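Local coordinates for 3-deoxy-D-manno-octulosonate 8-phosphate phosphatase KdsC (Xanthomonas campestris pv. campestris, PDB 4NAV), which probably hydrolyses 3-deoxy-D-manno-octulosonate 8-phosphate to 3-deoxy-D-manno-octulosonate and inorganic phosphate, with magnesium as cofactor, at residues A23-D28 / K57-A62. Numbering follows the deposited sequence.
Sequences ACFDVD and KQLEHA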
ATOM      1  N   ALA A  23      11.585  26.037   1.336  1.00 34.35           N
ATOM      2  CA  ALA A  23      10.783  24.975   0.707  1.00 33.27           C
ATOM      3  C   ALA A  23       9.736  24.505   1.695  1.00 34.14           C
ATOM      4  O   ALA A  23      10.081  23.997   2.764  1.00 35.76           O
ATOM      5  CB  ALA A  23      11.672  23.819   0.294  1.00 32.14           C
ATOM      6  N   CYS A  24       8.460  24.677   1.351  1.00 34.13           N
ATOM      7  CA  CYS A  24       7.370  24.303   2.253  1.00 34.64           C
ATOM      8  C   CYS A  24       6.607  23.166   1.664  1.00 34.08           C
ATOM      9  O   CYS A  24       6.392  23.131   0.465  1.00 34.87           O
ATOM     10  CB  CYS A  24       6.419  25.470   2.442  1.00 35.62           C
ATOM     11  SG  CYS A  24       7.207  26.956   3.066  1.00 38.01           S
ATOM     12  N   PHE A  25       6.140  22.253   2.505  1.00 34.94           N
ATOM     13  CA  PHE A  25       5.467  21.052   2.045  1.00 33.91           C
ATOM     14  C   PHE A  25       4.206  20.794   2.837  1.00 35.76           C
ATOM     15  O   PHE A  25       4.251  20.690   4.060  1.00 36.21           O
ATOM     16  CB  PHE A  25       6.383  19.853   2.226  1.00 34.00           C
ATOM     17  CG  PHE A  25       7.593  19.882   1.359  1.00 34.12           C
ATOM     18  CD1 PHE A  25       7.650  19.145   0.179  1.00 33.83           C
ATOM     19  CD2 PHE A  25       8.676  20.660   1.717  1.00 35.13           C
ATOM     20  CE1 PHE A  25       8.770  19.169  -0.620  1.00 34.37           C
ATOM     21  CE2 PHE A  25       9.797  20.697   0.922  1.00 34.67           C
ATOM     22  CZ  PHE A  25       9.849  19.954  -0.244  1.00 34.39           C
ATOM     23  N   ASP A  26       3.082  20.637   2.134  1.00 36.84           N
ATOM     24  CA  ASP A  26       1.894  20.036   2.723  1.00 38.21           C
ATOM     25  C   ASP A  26       2.286  18.660   3.254  1.00 38.32           C
ATOM     26  O   ASP A  26       3.277  18.080   2.834  1.00 37.86           O
ATOM     27  CB  ASP A  26       0.809  19.855   1.654  1.00 39.22           C
ATOM     28  CG  ASP A  26      -0.536  19.454   2.237  1.00 40.31           C
ATOM     29  OD1 ASP A  26      -0.883  20.023   3.308  1.00 42.29           O
ATOM     30  OD2 ASP A  26      -1.237  18.594   1.629  1.00 40.97           O
ATOM     31  N   VAL A  27       1.526  18.124   4.183  1.00 39.72           N
ATOM     32  CA  VAL A  27       1.808  16.785   4.690  1.00 39.26           C
ATOM     33  C   VAL A  27       1.005  15.754   3.881  1.00 38.39           C
ATOM     34  O   VAL A  27       1.566  14.981   3.091  1.00 35.74           O
ATOM     35  CB  VAL A  27       1.514  16.702   6.205  1.00 40.76           C
ATOM     36  CG1 VAL A  27       1.740  15.300   6.726  1.00 41.71           C
ATOM     37  CG2 VAL A  27       2.415  17.674   6.963  1.00 41.71           C
ATOM     38  N   ASP A  28      -0.296  15.728   4.122  1.00 39.31           N
ATOM     39  CA  ASP A  28      -1.138  14.703   3.558  1.00 38.88           C
ATOM     40  C   ASP A  28      -1.382  14.902   2.108  1.00 37.46           C
ATOM     41  O   ASP A  28      -1.822  15.980   1.665  1.00 37.75           O
ATOM     42  CB  ASP A  28      -2.439  14.629   4.309  1.00 41.45           C
ATOM     43  CG  ASP A  28      -2.278  13.934   5.634  1.00 44.47           C
ATOM     44  OD1 ASP A  28      -2.048  12.677   5.634  1.00 49.15           O
ATOM     45  OD2 ASP A  28      -2.413  14.636   6.652  1.00 43.94           O
ATOM     46  N   LYS A  57      16.414  16.362   4.132  1.00 35.18           N
ATOM     47  CA  LYS A  57      17.674  16.588   4.807  1.00 37.09           C
ATOM     48  C   LYS A  57      18.681  17.276   3.875  1.00 37.26           C
ATOM     49  O   LYS A  57      19.419  18.162   4.292  1.00 36.40           O
ATOM     50  CB  LYS A  57      18.255  15.262   5.283  1.00 39.93           C
ATOM     51  CG  LYS A  57      17.648  14.767   6.568  1.00 42.57           C
ATOM     52  CD  LYS A  57      18.213  13.407   6.942  1.00 46.53           C
ATOM     53  CE  LYS A  57      17.620  12.931   8.262  1.00 49.71           C
ATOM     54  NZ  LYS A  57      17.954  11.525   8.630  1.00 51.01           N
ATOM     55  N   GLN A  58      18.671  16.889   2.606  1.00 36.35           N
ATOM     56  CA  GLN A  58      19.655  17.391   1.676  1.00 35.88           C
ATOM     57  C   GLN A  58      19.409  18.830   1.350  1.00 34.61           C
ATOM     58  O   GLN A  58      20.368  19.613   1.210  1.00 34.73           O
ATOM     59  CB  GLN A  58      19.615  16.579   0.436  1.00 36.22           C
ATOM     60  CG  GLN A  58      19.814  15.133   0.752  1.00 38.82           C
ATOM     61  CD  GLN A  58      21.223  14.728   0.680  1.00 42.32           C
ATOM     62  OE1 GLN A  58      21.917  14.619   1.700  1.00 41.62           O
ATOM     63  NE2 GLN A  58      21.699  14.540  -0.553  1.00 47.45           N
ATOM     64  N   LEU A  59      18.132  19.191   1.246  1.00 33.52           N
ATOM     65  CA  LEU A  59      17.751  20.596   1.181  1.00 32.78           C
ATOM     66  C   LEU A  59      18.254  21.345   2.408  1.00 33.83           C
ATOM     67  O   LEU A  59      18.896  22.384   2.286  1.00 33.06           O
ATOM     68  CB  LEU A  59      16.252  20.758   1.081  1.00 32.02           C
ATOM     69  CG  LEU A  59      15.584  20.430  -0.240  1.00 32.00           C
ATOM     70  CD1 LEU A  59      14.128  20.795  -0.162  1.00 31.44           C
ATOM     71  CD2 LEU A  59      16.221  21.153  -1.428  1.00 31.88           C
ATOM     72  N   GLU A  60      18.021  20.794   3.595  1.00 34.73           N
ATOM     73  CA  GLU A  60      18.483  21.482   4.775  1.00 37.81           C
ATOM     74  C   GLU A  60      20.033  21.593   4.704  1.00 38.17           C
ATOM     75  O   GLU A  60      20.595  22.661   4.896  1.00 37.66           O
ATOM     76  CB  GLU A  60      17.978  20.826   6.061  1.00 40.25           C
ATOM     77  CG  GLU A  60      17.898  21.772   7.273  1.00 43.53           C
ATOM     78  CD  GLU A  60      16.734  22.781   7.234  1.00 44.22           C
ATOM     79  OE1 GLU A  60      15.635  22.437   6.748  1.00 41.80           O
ATOM     80  OE2 GLU A  60      16.938  23.931   7.708  1.00 48.39           O
ATOM     81  N   HIS A  61      20.695  20.489   4.384  1.00 38.21           N
ATOM     82  CA  HIS A  61      22.143  20.426   4.288  1.00 39.33           C
ATOM     83  C   HIS A  61      22.710  21.398   3.259  1.00 38.59           C
ATOM     84  O   HIS A  61      23.852  21.868   3.402  1.00 39.19           O
ATOM     85  CB  HIS A  61      22.540  18.993   3.934  1.00 40.81           C
ATOM     86  CG  HIS A  61      23.958  18.651   4.226  1.00 43.39           C
ATOM     87  ND1 HIS A  61      24.960  18.763   3.290  1.00 44.21           N
ATOM     88  CD2 HIS A  61      24.536  18.184   5.354  1.00 45.63           C
ATOM     89  CE1 HIS A  61      26.100  18.386   3.834  1.00 46.22           C
ATOM     90  NE2 HIS A  61      25.869  18.022   5.083  1.00 47.52           N
ATOM     91  N   ALA A  62      21.905  21.726   2.259  1.00 36.96           N
ATOM     92  CA  ALA A  62      22.288  22.714   1.274  1.00 36.92           C
ATOM     93  C   ALA A  62      21.797  24.114   1.626  1.00 37.61           C
ATOM     94  O   ALA A  62      21.804  25.027   0.791  1.00 37.21           O
ATOM     95  CB  ALA A  62      21.750  22.325  -0.059  1.00 34.99           C
TER
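In the Rossmann-like core of this HAD-superfamily protein, probably a phosphatase, Ala23 and Phe25 of the central parallel strand meet Leu59 near the C-terminal end of helix 50-61. The contact is small, buried and wholly apolar. No hydrogen bond crosses it, and only about 73 Å² of surface is shared.

One methyl of Leu59 does the touching. CD1 of Leu59 lies 3.9 Å from CB of Ala23 and 4.4 Å from CZ of Phe25. CD1 comes to the Phe25 ring at its edge, near the ring plane, and not over a face. The same methyl therefore bridges two residues two apart on the strand, whose CB atoms both point toward the helix. CG of Leu59 stands anti to its carbonyl carbon (chi1 -74°), and with CD1 extended beyond it (chi2 -174°) the methyl reaches the strand. The backbones stay well apart, 8.2 Å between CA of Ala23 and CA of Leu59. Cys163 and Val166 of helix 158-169 also touch Leu59, as does Val66 of the adjacent strand 65-70. Backbone hydrogen bonds of Ala23 and Phe25 with Ala67 join the strand to 65-70, and those of Cys24 join it to 113-116.

Past Phe25 the chain leaves this apolar cluster for the predicted active site. Asp26 and Asp28 fit the DxDx(T/V) signature of the HAD superfamily. Asp26, like Asp118 a predicted magnesium ligand, forms a salt bridge with Lys95, and Asp28, predicted to bind substrate, forms one with Lys46. On the other side of the contact the helix runs out at Ala62, the first residue to leave helical geometry. N of Ala62 still donates to O of Gln58 at 2.8 Å.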